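Local coordinates for protein toluene, o-xylene monooxygenase oxygenase subunit (Pseudomonas stutzeri, PDB 2INC) that forms part of the oxygenase component of toluene/o-xylene monooxygenase, a multicomponent enzyme that probably hydroxylates aromatic rings with molecular oxygen, at residues Ser58-Asp63 with Arg275-Lys280; Val133-Ile138 with Asn146-Glu151; Ser142-Cys147 with Arg258-Ala263; Glu210-Ile215 with Ala263-Ala268. One frame throughout, in Å; residues are numbered along the deposited sequence.

Contact 1. Residues Ser58-Asp63 with Arg275-Lys280; sequences SPLKHD and REVLQK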
loop_
_atom_site.group_PDB
_atom_site.type_symbol
_atom_site.label_atom_id
_atom_site.label_comp_id
_atom_site.label_asym_id
_atom_site.label_seq_id
_atom_site.Cartn_x
_atom_site.Cartn_y
_atom_site.Cartn_z
ATOM N N SER B 58 -19.036 -17.714 -36.050
ATOM C CA SER B 58 -18.219 -18.889 -35.784
ATOM C C SER B 58 -19.162 -20.075 -35.598
ATOM O O SER B 58 -20.203 -19.932 -34.953
ATOM C CB SER B 58 -17.379 -18.710 -34.525
ATOM O OG SER B 58 -16.602 -19.867 -34.278
ATOM N N PRO B 59 -18.805 -21.244 -36.174
ATOM C CA PRO B 59 -19.588 -22.468 -35.891
ATOM C C PRO B 59 -19.536 -22.954 -34.453
ATOM O O PRO B 59 -20.357 -23.802 -34.064
ATOM C CB PRO B 59 -18.957 -23.520 -36.817
ATOM C CG PRO B 59 -17.620 -22.965 -37.193
ATOM C CD PRO B 59 -17.728 -21.473 -37.150
ATOM N N LEU B 60 -18.559 -22.481 -33.667
ATOM C CA LEU B 60 -18.547 -22.780 -32.229
ATOM C C LEU B 60 -19.557 -21.888 -31.496
ATOM O O LEU B 60 -19.345 -20.687 -31.346
ATOM C CB LEU B 60 -17.142 -22.568 -31.660
ATOM C CG LEU B 60 -16.917 -23.079 -30.240
ATOM C CD1 LEU B 60 -16.905 -24.623 -30.235
ATOM C CD2 LEU B 60 -15.554 -22.554 -29.705
ATOM N N LYS B 61 -20.638 -22.479 -30.996
ATOM C CA LYS B 61 -21.789 -21.690 -30.581
ATOM C C LYS B 61 -22.145 -21.852 -29.126
ATOM O O LYS B 61 -21.960 -22.910 -28.572
ATOM C CB LYS B 61 -23.003 -22.010 -31.464
ATOM C CG LYS B 61 -22.903 -21.405 -32.844
ATOM C CD LYS B 61 -23.988 -21.974 -33.714
ATOM C CE LYS B 61 -23.588 -21.905 -35.160
ATOM N NZ LYS B 61 -24.673 -22.490 -35.987
ATOM N N HIS B 62 -22.635 -20.772 -28.505
ATOM C CA HIS B 62 -23.201 -20.834 -27.156
ATOM C C HIS B 62 -24.157 -19.660 -27.001
ATOM O O HIS B 62 -23.943 -18.618 -27.613
ATOM C CB HIS B 62 -22.105 -20.769 -26.106
ATOM C CG HIS B 62 -22.501 -21.317 -24.779
ATOM N ND1 HIS B 62 -23.321 -20.634 -23.909
ATOM C CD2 HIS B 62 -22.199 -22.482 -24.170
ATOM C CE1 HIS B 62 -23.496 -21.346 -22.811
ATOM N NE2 HIS B 62 -22.823 -22.473 -22.943
ATOM N N ASP B 63 -25.216 -19.791 -26.219
ATOM C CA ASP B 63 -26.138 -18.644 -26.120
ATOM C C ASP B 63 -25.693 -17.654 -25.072
ATOM O O ASP B 63 -26.252 -16.580 -24.996
ATOM C CB ASP B 63 -27.577 -19.027 -25.746
ATOM C CG ASP B 63 -28.203 -20.038 -26.673
ATOM O OD1 ASP B 63 -29.168 -20.719 -26.212
ATOM O OD2 ASP B 63 -27.783 -20.159 -27.842
ATOM N N ARG B 275 -18.751 -30.391 -29.906
ATOM C CA ARG B 275 -17.684 -31.400 -29.917
ATOM C C ARG B 275 -17.253 -31.705 -31.348
ATOM O O ARG B 275 -16.067 -31.719 -31.659
ATOM C CB ARG B 275 -18.121 -32.667 -29.182
ATOM C CG ARG B 275 -17.031 -33.732 -29.032
ATOM C CD ARG B 275 -17.614 -35.086 -28.539
ATOM N NE ARG B 275 -18.534 -34.868 -27.413
ATOM C CZ ARG B 275 -18.223 -35.007 -26.128
ATOM N NH1 ARG B 275 -16.998 -35.423 -25.764
ATOM N NH2 ARG B 275 -19.157 -34.736 -25.195
ATOM N N GLU B 276 -18.212 -31.906 -32.236
ATOM C CA GLU B 276 -17.887 -32.239 -33.612
ATOM C C GLU B 276 -17.179 -31.057 -34.284
ATOM O O GLU B 276 -16.292 -31.239 -35.121
ATOM C CB GLU B 276 -19.146 -32.659 -34.403
ATOM C CG GLU B 276 -19.950 -33.897 -33.813
ATOM C CD GLU B 276 -20.617 -33.666 -32.416
ATOM O OE1 GLU B 276 -21.318 -32.639 -32.186
ATOM O OE2 GLU B 276 -20.443 -34.550 -31.533
ATOM N N VAL B 277 -17.583 -29.834 -33.923
ATOM C CA VAL B 277 -16.984 -28.642 -34.530
ATOM C C VAL B 277 -15.499 -28.595 -34.066
ATOM O O VAL B 277 -14.601 -28.378 -34.879
ATOM C CB VAL B 277 -17.746 -27.347 -34.122
ATOM C CG1 VAL B 277 -16.822 -26.116 -34.294
ATOM C CG2 VAL B 277 -18.980 -27.134 -34.995
ATOM N N LEU B 278 -15.278 -28.862 -32.776
ATOM C CA LEU B 278 -13.930 -28.835 -32.201
ATOM C C LEU B 278 -13.083 -29.997 -32.724
ATOM O O LEU B 278 -11.902 -29.811 -33.061
ATOM C CB LEU B 278 -13.986 -28.846 -30.685
ATOM C CG LEU B 278 -14.474 -27.539 -30.045
ATOM C CD1 LEU B 278 -14.846 -27.806 -28.641
ATOM C CD2 LEU B 278 -13.455 -26.376 -30.093
ATOM N N GLN B 279 -13.685 -31.191 -32.853
ATOM C CA GLN B 279 -12.933 -32.346 -33.371
ATOM C C GLN B 279 -12.542 -32.199 -34.809
ATOM O O GLN B 279 -11.484 -32.680 -35.211
ATOM C CB GLN B 279 -13.712 -33.621 -33.155
ATOM C CG GLN B 279 -13.794 -33.946 -31.725
ATOM C CD GLN B 279 -14.652 -35.170 -31.492
ATOM O OE1 GLN B 279 -15.683 -35.363 -32.134
ATOM N NE2 GLN B 279 -14.239 -35.988 -30.555
ATOM N N LYS B 280 -13.357 -31.508 -35.584
ATOM C CA LYS B 280 -13.032 -31.256 -36.981
ATOM C C LYS B 280 -11.883 -30.286 -37.123
ATOM O O LYS B 280 -11.054 -30.400 -38.041
ATOM C CB LYS B 280 -14.234 -30.695 -37.720
ATOM C CG LYS B 280 -14.046 -30.583 -39.243
ATOM C CD LYS B 280 -15.235 -29.874 -40.037
ATOM C CE LYS B 280 -16.657 -30.244 -39.532
ATOM N NZ LYS B 280 -16.753 -31.638 -38.943
#
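Leu60 and Pro59, on the loop after helix 46-56, lie against Val277 and Leu278 near the start of helix 274-299; the side chains meet only through apolar groups, and the valine methyls also rest on backbone atoms of the loop. Leu60 reaches in with CD1, which meets the branch point of Leu278, with CG at 3.8 Å and CD2 at 3.9 Å, the two side chains passing at a slant. Val277 points at the loop. Val277 CG2 packs on Pro59 CB at 4.0 Å and comes within 3.7 Å of Pro59 O, while Val277 CG1 sits 4.1 Å from Leu60 N.

The polar bonding is local to the loop or leads elsewhere. Leu60 N makes a weak bond to Ser58 OG, and Trp281 and Trp208 also pack on Leu60. With hydrocarbon groups making the side-chain contacts between the segments, the patch probably rests on shape fit and partial exclusion of water, with a directional bond supplied next door, from Asn274 ND2 to Lys61 O.

Contact 2. Residues Val133-Ile138 with Asn146-Glu151; sequences VYIHQI and NCATYE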
loop_
_atom_site.group_PDB
_atom_site.type_symbol
_atom_site.label_atom_id
_atom_site.label_comp_id
_atom_site.label_asym_id
_atom_site.label_seq_id
_atom_site.Cartn_x
_atom_site.Cartn_y
_atom_site.Cartn_z
ATOM N N VAL B 133 -2.801 -13.028 -28.509
ATOM C CA VAL B 133 -3.313 -11.670 -28.422
ATOM C C VAL B 133 -4.340 -11.462 -29.558
ATOM O O VAL B 133 -5.192 -10.574 -29.478
ATOM C CB VAL B 133 -2.165 -10.592 -28.464
ATOM C CG1 VAL B 133 -1.778 -10.286 -29.829
ATOM C CG2 VAL B 133 -2.532 -9.333 -27.624
ATOM N N TYR B 134 -4.258 -12.286 -30.602
ATOM C CA TYR B 134 -5.378 -12.305 -31.561
ATOM C C TYR B 134 -6.626 -12.914 -30.938
ATOM O O TYR B 134 -7.720 -12.312 -31.037
ATOM C CB TYR B 134 -5.019 -12.898 -32.925
ATOM C CG TYR B 134 -6.248 -12.883 -33.795
ATOM C CD1 TYR B 134 -6.994 -14.071 -34.007
ATOM C CD2 TYR B 134 -6.750 -11.689 -34.283
ATOM C CE1 TYR B 134 -8.167 -14.041 -34.774
ATOM C CE2 TYR B 134 -7.964 -11.658 -35.060
ATOM C CZ TYR B 134 -8.629 -12.841 -35.275
ATOM O OH TYR B 134 -9.814 -12.793 -36.019
ATOM N N ILE B 135 -6.493 -14.012 -30.208
ATOM C CA ILE B 135 -7.693 -14.576 -29.492
ATOM C C ILE B 135 -8.344 -13.513 -28.599
ATOM O O ILE B 135 -9.580 -13.348 -28.585
ATOM C CB ILE B 135 -7.324 -15.857 -28.719
ATOM C CG1 ILE B 135 -6.864 -16.892 -29.757
ATOM C CG2 ILE B 135 -8.494 -16.397 -27.786
ATOM C CD1 ILE B 135 -6.145 -18.196 -29.259
ATOM N N HIS B 136 -7.516 -12.802 -27.841
ATOM C CA HIS B 136 -7.983 -11.696 -27.001
ATOM C C HIS B 136 -9.021 -10.861 -27.710
ATOM O O HIS B 136 -10.096 -10.621 -27.170
ATOM C CB HIS B 136 -6.776 -10.822 -26.598
ATOM C CG HIS B 136 -7.150 -9.527 -25.956
ATOM N ND1 HIS B 136 -6.765 -9.199 -24.679
ATOM C CD2 HIS B 136 -7.897 -8.490 -26.404
ATOM C CE1 HIS B 136 -7.225 -7.992 -24.382
ATOM N NE2 HIS B 136 -7.923 -7.548 -25.410
ATOM N N GLN B 137 -8.681 -10.355 -28.896
ATOM C CA GLN B 137 -9.440 -9.274 -29.500
ATOM C C GLN B 137 -10.688 -9.780 -30.275
ATOM O O GLN B 137 -11.574 -8.990 -30.618
ATOM C CB GLN B 137 -8.514 -8.412 -30.375
ATOM C CG GLN B 137 -8.001 -9.088 -31.600
ATOM C CD GLN B 137 -6.742 -8.401 -32.137
ATOM O OE1 GLN B 137 -5.597 -8.634 -31.677
ATOM N NE2 GLN B 137 -6.932 -7.594 -33.084
ATOM N N ILE B 138 -10.790 -11.082 -30.526
ATOM C CA ILE B 138 -11.964 -11.615 -31.271
ATOM C C ILE B 138 -12.851 -12.538 -30.392
ATOM O O ILE B 138 -13.946 -12.925 -30.828
ATOM C CB ILE B 138 -11.446 -12.343 -32.540
ATOM C CG1 ILE B 138 -12.490 -12.541 -33.660
ATOM C CG2 ILE B 138 -10.758 -13.662 -32.152
ATOM C CD1 ILE B 138 -13.095 -11.232 -34.262
ATOM N N ASN B 146 -9.975 -12.171 -21.080
ATOM C CA ASN B 146 -8.993 -11.984 -20.030
ATOM C C ASN B 146 -8.044 -13.175 -19.879
ATOM O O ASN B 146 -6.870 -12.962 -19.647
ATOM C CB ASN B 146 -9.637 -11.671 -18.700
ATOM C CG ASN B 146 -10.260 -10.299 -18.643
ATOM O OD1 ASN B 146 -10.862 -9.954 -17.632
ATOM N ND2 ASN B 146 -10.133 -9.512 -19.730
ATOM N N CYS B 147 -8.534 -14.414 -20.003
ATOM C CA CYS B 147 -7.626 -15.565 -20.008
ATOM C C CYS B 147 -6.549 -15.397 -21.110
ATOM O O CYS B 147 -5.400 -15.723 -20.869
ATOM C CB CYS B 147 -8.378 -16.818 -20.249
ATOM S SG CYS B 147 -9.388 -17.161 -18.827
ATOM N N ALA B 148 -6.956 -14.959 -22.302
ATOM C CA ALA B 148 -6.027 -14.709 -23.441
ATOM C C ALA B 148 -5.040 -13.536 -23.183
ATOM O O ALA B 148 -3.847 -13.581 -23.622
ATOM C CB ALA B 148 -6.861 -14.485 -24.797
ATOM N N THR B 149 -5.526 -12.493 -22.490
ATOM C CA THR B 149 -4.699 -11.368 -22.026
ATOM C C THR B 149 -3.550 -11.880 -21.172
ATOM O O THR B 149 -2.423 -11.607 -21.467
ATOM C CB THR B 149 -5.530 -10.312 -21.188
ATOM O OG1 THR B 149 -6.659 -9.835 -21.993
ATOM C CG2 THR B 149 -4.593 -9.066 -20.815
ATOM N N TYR B 150 -3.848 -12.647 -20.126
ATOM C CA TYR B 150 -2.783 -13.090 -19.196
ATOM C C TYR B 150 -1.886 -14.143 -19.871
ATOM O O TYR B 150 -0.695 -14.202 -19.621
ATOM C CB TYR B 150 -3.383 -13.580 -17.855
ATOM C CG TYR B 150 -4.271 -12.491 -17.249
ATOM C CD1 TYR B 150 -5.553 -12.799 -16.785
ATOM C CD2 TYR B 150 -3.854 -11.154 -17.227
ATOM C CE1 TYR B 150 -6.383 -11.799 -16.261
ATOM C CE2 TYR B 150 -4.726 -10.108 -16.725
ATOM C CZ TYR B 150 -5.986 -10.478 -16.229
ATOM O OH TYR B 150 -6.876 -9.490 -15.739
ATOM N N GLU B 151 -2.436 -14.883 -20.821
ATOM C CA GLU B 151 -1.639 -15.878 -21.535
ATOM C C GLU B 151 -0.678 -15.144 -22.473
ATOM O O GLU B 151 0.462 -15.536 -22.666
ATOM C CB GLU B 151 -2.594 -16.810 -22.296
ATOM C CG GLU B 151 -1.891 -17.724 -23.351
ATOM C CD GLU B 151 -2.890 -18.639 -24.081
ATOM O OE1 GLU B 151 -3.841 -19.105 -23.430
ATOM O OE2 GLU B 151 -2.662 -18.916 -25.278
#
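Thr149 OG1 is gripped from two sides of the hairpin. Its stronger partner is Thr145 O, one turn back on its own helix, and the second is the ring of His136, whose ND1 lies 2.8 Å away. That second bond is weak, because the N-H...O angle is only 120°; the hydroxyl oxygen sits at the ring edge near its plane, displaced toward CE1, which is 3.1 Å from OG1. With chi1 of Thr149 at -56°, OG1 stands beside its own backbone N, where it can meet both partners.

Ala148 packs between the helices. Its CB comes to 3.5 Å from His136 N and to 3.9 Å from Ile135 CG2. A methyl is small enough for the backbones to draw close: the His136 and Ala148 CA atoms are 5.1 Å apart, and the axes of the two segments approach to 7.9 Å, nearly antiparallel at 157°. Beyond the pair, His136 NE2 makes a weak hydrogen bond to a polar side chain of another protein chain. Both ring nitrogens of this buried histidine thus have partners, one inside the hairpin and one across the subunit boundary; though both bonds are weak, together they would probably restrain rotation of the ring.

Contact 3. Residues Ser142-Cys147 with Arg258-Ala263; sequences STITNC and RRWSSA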
loop_
_atom_site.group_PDB
_atom_site.type_symbol
_atom_site.label_atom_id
_atom_site.label_comp_id
_atom_site.label_asym_id
_atom_site.label_seq_id
_atom_site.Cartn_x
_atom_site.Cartn_y
_atom_site.Cartn_z
ATOM N N SER B 142 -15.805 -11.144 -22.237
ATOM C CA SER B 142 -14.666 -10.560 -21.509
ATOM C C SER B 142 -13.905 -11.553 -20.629
ATOM O O SER B 142 -12.678 -11.436 -20.442
ATOM C CB SER B 142 -15.115 -9.313 -20.734
ATOM O OG SER B 142 -16.134 -9.639 -19.801
ATOM N N THR B 143 -14.577 -12.554 -20.095
ATOM C CA THR B 143 -13.879 -13.531 -19.266
ATOM C C THR B 143 -13.034 -14.487 -20.134
ATOM O O THR B 143 -11.994 -14.952 -19.674
ATOM C CB THR B 143 -14.825 -14.395 -18.407
ATOM O OG1 THR B 143 -15.888 -14.862 -19.253
ATOM C CG2 THR B 143 -15.379 -13.583 -17.223
ATOM N N ILE B 144 -13.436 -14.721 -21.386
ATOM C CA ILE B 144 -12.607 -15.500 -22.320
ATOM C C ILE B 144 -11.434 -14.596 -22.740
ATOM O O ILE B 144 -10.277 -15.012 -22.663
ATOM C CB ILE B 144 -13.381 -15.917 -23.561
ATOM C CG1 ILE B 144 -14.528 -16.845 -23.185
ATOM C CG2 ILE B 144 -12.476 -16.668 -24.557
ATOM C CD1 ILE B 144 -15.490 -17.052 -24.413
ATOM N N THR B 145 -11.728 -13.379 -23.177
ATOM C CA THR B 145 -10.657 -12.398 -23.459
ATOM C C THR B 145 -9.578 -12.250 -22.352
ATOM O O THR B 145 -8.372 -12.224 -22.661
ATOM C CB THR B 145 -11.238 -11.004 -23.785
ATOM O OG1 THR B 145 -11.860 -11.064 -25.054
ATOM C CG2 THR B 145 -10.110 -9.953 -23.786
ATOM N N ASN B 146 -9.975 -12.171 -21.080
ATOM C CA ASN B 146 -8.993 -11.984 -20.030
ATOM C C ASN B 146 -8.044 -13.175 -19.879
ATOM O O ASN B 146 -6.870 -12.962 -19.647
ATOM C CB ASN B 146 -9.637 -11.671 -18.700
ATOM C CG ASN B 146 -10.260 -10.299 -18.643
ATOM O OD1 ASN B 146 -10.862 -9.954 -17.632
ATOM N ND2 ASN B 146 -10.133 -9.512 -19.730
ATOM N N CYS B 147 -8.534 -14.414 -20.003
ATOM C CA CYS B 147 -7.626 -15.565 -20.008
ATOM C C CYS B 147 -6.549 -15.397 -21.110
ATOM O O CYS B 147 -5.400 -15.723 -20.869
ATOM C CB CYS B 147 -8.378 -16.818 -20.249
ATOM S SG CYS B 147 -9.388 -17.161 -18.827
ATOM N N ARG B 258 -3.632 -24.389 -20.157
ATOM C CA ARG B 258 -4.411 -25.607 -20.433
ATOM C C ARG B 258 -5.639 -25.678 -19.521
ATOM O O ARG B 258 -6.692 -26.179 -19.924
ATOM C CB ARG B 258 -3.540 -26.865 -20.276
ATOM C CG ARG B 258 -2.580 -27.131 -21.426
ATOM C CD ARG B 258 -1.569 -28.202 -21.029
ATOM N NE ARG B 258 -0.371 -28.114 -21.874
ATOM C CZ ARG B 258 0.599 -29.011 -21.836
ATOM N NH1 ARG B 258 0.489 -30.041 -21.005
ATOM N NH2 ARG B 258 1.678 -28.867 -22.612
ATOM N N ARG B 259 -5.499 -25.219 -18.291
ATOM C CA ARG B 259 -6.643 -25.226 -17.363
ATOM C C ARG B 259 -7.832 -24.385 -17.858
ATOM O O ARG B 259 -8.975 -24.836 -17.821
ATOM C CB ARG B 259 -6.233 -24.771 -15.977
ATOM C CG ARG B 259 -5.411 -25.837 -15.191
ATOM C CD ARG B 259 -5.411 -25.532 -13.709
ATOM N NE ARG B 259 -4.711 -24.287 -13.371
ATOM C CZ ARG B 259 -3.396 -24.191 -13.181
ATOM N NH1 ARG B 259 -2.622 -25.244 -13.358
ATOM N NH2 ARG B 259 -2.839 -23.033 -12.846
ATOM N N TRP B 260 -7.577 -23.177 -18.357
ATOM C CA TRP B 260 -8.674 -22.353 -18.854
ATOM C C TRP B 260 -9.153 -22.856 -20.205
ATOM O O TRP B 260 -10.360 -22.755 -20.490
ATOM C CB TRP B 260 -8.372 -20.852 -18.837
ATOM C CG TRP B 260 -7.586 -20.255 -20.016
ATOM C CD1 TRP B 260 -6.284 -19.866 -20.006
ATOM C CD2 TRP B 260 -8.109 -19.861 -21.299
ATOM N NE1 TRP B 260 -5.941 -19.297 -21.238
ATOM C CE2 TRP B 260 -7.044 -19.296 -22.037
ATOM C CE3 TRP B 260 -9.375 -19.946 -21.916
ATOM C CZ2 TRP B 260 -7.216 -18.813 -23.300
ATOM C CZ3 TRP B 260 -9.528 -19.504 -23.182
ATOM C CH2 TRP B 260 -8.467 -18.930 -23.877
ATOM N N SER B 261 -8.235 -23.425 -21.012
ATOM C CA SER B 261 -8.611 -23.974 -22.325
ATOM C C SER B 261 -9.566 -25.165 -22.102
ATOM O O SER B 261 -10.574 -25.295 -22.792
ATOM C CB SER B 261 -7.393 -24.400 -23.130
ATOM O OG SER B 261 -6.588 -23.282 -23.452
ATOM N N SER B 262 -9.249 -25.974 -21.088
ATOM C CA SER B 262 -10.082 -27.100 -20.752
ATOM C C SER B 262 -11.458 -26.625 -20.228
ATOM O O SER B 262 -12.480 -27.184 -20.602
ATOM C CB SER B 262 -9.357 -28.029 -19.768
ATOM O OG SER B 262 -10.222 -29.101 -19.456
ATOM N N ALA B 263 -11.493 -25.557 -19.424
ATOM C CA ALA B 263 -12.768 -25.051 -18.917
ATOM C C ALA B 263 -13.640 -24.563 -20.040
ATOM O O ALA B 263 -14.856 -24.791 -20.030
ATOM C CB ALA B 263 -12.572 -23.992 -17.845
#
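Within the helical bundle of this ferritin-clan hydroxylase subunit, Trp260 of helix 241-268 lays its indole against the first turns of helix 142-172, in a CH-pi and sulfur-aromatic contact with Cys147. The cysteine CB stands over one face, 3.3 Å from the centroid of the five-membered ring and 13° off its normal. Its closest ring atom is Trp260 CD2, and Cys147 CB lies 3.2 Å from it, a tight fit for carbon on carbon. The sulfur reaches the same ring less squarely: SG is 4.1 Å from the centroid and 27° off the normal, on the side of the ring nearer Trp260 CB.

A chi1 of 83° sets the Trp260 ring between its own backbone N and carbonyl carbon, and in that position the indole presents one face to Cys147. Ile144 comes to the six-membered ring obliquely, its CG2 4.3 Å from Trp260 CZ3. Ser261 OG, of the next residue, lies over the opposite face and is hydrogen-bonded to Asn216 ND2 on helix 208-237. The indole nitrogen turns to helix 142-172 as well, through a weak hydrogen bond from Trp260 NE1 to Glu151 OE1, one turn beyond Cys147, while NE1 itself lies 3.6 Å from both Cys147 CB and Cys147 O.

Contact 4. Residues Glu210-Ile215 with Ala263-Ala268; sequences EAFTAI and ALVKMA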
loop_
_atom_site.group_PDB
_atom_site.type_symbol
_atom_site.label_atom_id
_atom_site.label_comp_id
_atom_site.label_asym_id
_atom_site.label_seq_id
_atom_site.Cartn_x
_atom_site.Cartn_y
_atom_site.Cartn_z
ATOM N N GLU B 210 -11.769 -21.323 -34.181
ATOM C CA GLU B 210 -10.613 -21.945 -34.842
ATOM C C GLU B 210 -9.283 -21.470 -34.287
ATOM O O GLU B 210 -8.327 -22.267 -34.169
ATOM C CB GLU B 210 -10.613 -21.729 -36.344
ATOM C CG GLU B 210 -9.710 -22.794 -36.961
ATOM C CD GLU B 210 -9.685 -22.795 -38.477
ATOM O OE1 GLU B 210 -10.310 -21.910 -39.099
ATOM O OE2 GLU B 210 -9.034 -23.714 -39.031
ATOM N N ALA B 211 -9.196 -20.172 -33.988
ATOM C CA ALA B 211 -7.960 -19.591 -33.431
ATOM C C ALA B 211 -7.640 -20.190 -32.106
ATOM O O ALA B 211 -6.502 -20.602 -31.858
ATOM C CB ALA B 211 -8.072 -18.037 -33.313
ATOM N N PHE B 212 -8.643 -20.270 -31.247
ATOM C CA PHE B 212 -8.510 -20.975 -30.002
ATOM C C PHE B 212 -8.042 -22.425 -30.165
ATOM O O PHE B 212 -7.159 -22.888 -29.430
ATOM C CB PHE B 212 -9.823 -20.882 -29.244
ATOM C CG PHE B 212 -9.897 -21.773 -28.018
ATOM C CD1 PHE B 212 -9.174 -21.468 -26.870
ATOM C CD2 PHE B 212 -10.697 -22.891 -28.034
ATOM C CE1 PHE B 212 -9.215 -22.281 -25.743
ATOM C CE2 PHE B 212 -10.761 -23.733 -26.899
ATOM C CZ PHE B 212 -10.019 -23.405 -25.753
ATOM N N THR B 213 -8.672 -23.173 -31.074
ATOM C CA THR B 213 -8.284 -24.570 -31.282
ATOM C C THR B 213 -6.877 -24.642 -31.838
ATOM O O THR B 213 -6.003 -25.332 -31.300
ATOM C CB THR B 213 -9.306 -25.261 -32.207
ATOM O OG1 THR B 213 -10.607 -25.133 -31.616
ATOM C CG2 THR B 213 -8.947 -26.741 -32.397
ATOM N N ALA B 214 -6.605 -23.896 -32.896
ATOM C CA ALA B 214 -5.318 -24.003 -33.504
ATOM C C ALA B 214 -4.203 -23.603 -32.556
ATOM O O ALA B 214 -3.180 -24.307 -32.481
ATOM C CB ALA B 214 -5.262 -23.234 -34.859
ATOM N N ILE B 215 -4.384 -22.515 -31.803
ATOM C CA ILE B 215 -3.288 -22.017 -30.936
ATOM C C ILE B 215 -3.259 -22.757 -29.600
ATOM O O ILE B 215 -2.217 -23.235 -29.173
ATOM C CB ILE B 215 -3.457 -20.513 -30.634
ATOM C CG1 ILE B 215 -3.418 -19.695 -31.909
ATOM C CG2 ILE B 215 -2.384 -20.056 -29.648
ATOM C CD1 ILE B 215 -2.108 -19.830 -32.628
ATOM N N ALA B 263 -11.493 -25.557 -19.424
ATOM C CA ALA B 263 -12.768 -25.051 -18.917
ATOM C C ALA B 263 -13.640 -24.563 -20.040
ATOM O O ALA B 263 -14.856 -24.791 -20.030
ATOM C CB ALA B 263 -12.572 -23.992 -17.845
ATOM N N LEU B 264 -13.028 -23.920 -21.029
ATOM C CA LEU B 264 -13.783 -23.414 -22.157
ATOM C C LEU B 264 -14.354 -24.536 -23.043
ATOM O O LEU B 264 -15.503 -24.479 -23.462
ATOM C CB LEU B 264 -12.937 -22.457 -22.995
ATOM C CG LEU B 264 -13.663 -21.670 -24.119
ATOM C CD1 LEU B 264 -14.837 -20.850 -23.622
ATOM C CD2 LEU B 264 -12.686 -20.792 -24.831
ATOM N N VAL B 265 -13.540 -25.540 -23.337
ATOM C CA VAL B 265 -14.022 -26.677 -24.131
ATOM C C VAL B 265 -15.184 -27.301 -23.344
ATOM O O VAL B 265 -16.252 -27.612 -23.930
ATOM C CB VAL B 265 -12.924 -27.688 -24.383
ATOM C CG1 VAL B 265 -13.530 -29.077 -24.785
ATOM C CG2 VAL B 265 -11.970 -27.166 -25.454
ATOM N N LYS B 266 -15.006 -27.432 -22.028
ATOM C CA LYS B 266 -16.072 -27.965 -21.191
ATOM C C LYS B 266 -17.374 -27.219 -21.427
ATOM O O LYS B 266 -18.463 -27.823 -21.639
ATOM C CB LYS B 266 -15.693 -27.906 -19.716
ATOM C CG LYS B 266 -16.717 -28.578 -18.817
ATOM C CD LYS B 266 -16.235 -28.672 -17.422
ATOM C CE LYS B 266 -17.343 -29.183 -16.530
ATOM N NZ LYS B 266 -17.057 -28.909 -15.082
ATOM N N MET B 267 -17.290 -25.890 -21.342
ATOM C CA MET B 267 -18.468 -25.078 -21.546
ATOM C C MET B 267 -19.038 -25.276 -22.943
ATOM O O MET B 267 -20.239 -25.426 -23.095
ATOM C CB MET B 267 -18.151 -23.615 -21.265
ATOM C CG MET B 267 -19.293 -22.718 -21.612
ATOM S SD MET B 267 -18.799 -21.045 -21.195
ATOM C CE MET B 267 -20.315 -20.167 -21.504
ATOM N N ALA B 268 -18.191 -25.266 -23.972
ATOM C CA ALA B 268 -18.636 -25.485 -25.331
ATOM C C ALA B 268 -19.415 -26.803 -25.488
ATOM O O ALA B 268 -20.420 -26.844 -26.191
ATOM C CB ALA B 268 -17.450 -25.431 -26.305
#
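With chi1 at 171°, Phe212 holds its ring extended from helix 208-237 toward helix 241-268, and Leu264, likewise extended with chi1 at -171°, brings a methyl to meet it. Leu264 CD2 is placed over the middle of the phenyl face, 3.9 Å from the centroid and 12° off the normal, so this is a CH-pi contact. The distances to the ring atoms are correspondingly even, with Phe212 CZ nearest to Leu264 CD2 at 3.8 Å. Leu264 CB also approaches Phe212 CZ, at 4.1 Å.

Val265 meets a different part of the same ring. Its CG2 lies in the ring plane at the edge, 3.9 Å from Phe212 CE2, and the two side chains cross at about a right angle. Consecutive residues of one helix therefore touch both face and rim of a single phenyl group, which limits its tilt. The backbones remain well apart, 9.8 Å between the CA atoms of Phe212 and Leu264, so the phenyl ring bridges the distance between them. Leu217, farther along helix 208-237, packs on both Phe212 and Val265. Entirely apolar and buried, this is core packing between two consecutive long helices of an all-helical bundle in the ferritin clan.

In the fold
From the N terminus, the loop 58-63 comes first and meets its partner last, at 275-280, so contact 1 closes a long loop that encloses the other three. Inside it, contact 2 closes a short hairpin between helices 121-138 and 142-172. Contact 3 starts on that second helix, sharing Asn146 and Cys147 with contact 2, and closes a longer loop from there to helix 241-268. Contact 4 joins helix 208-237 to helix 241-268, shares Ala263 with contact 3, and crosses it along the chain. Contacts 2, 3 and 4 touch one another within the bundle, and contact 1 borders contact 4 through Leu278 and Thr213, fastening an outer loop and helix 274-299 beside this core.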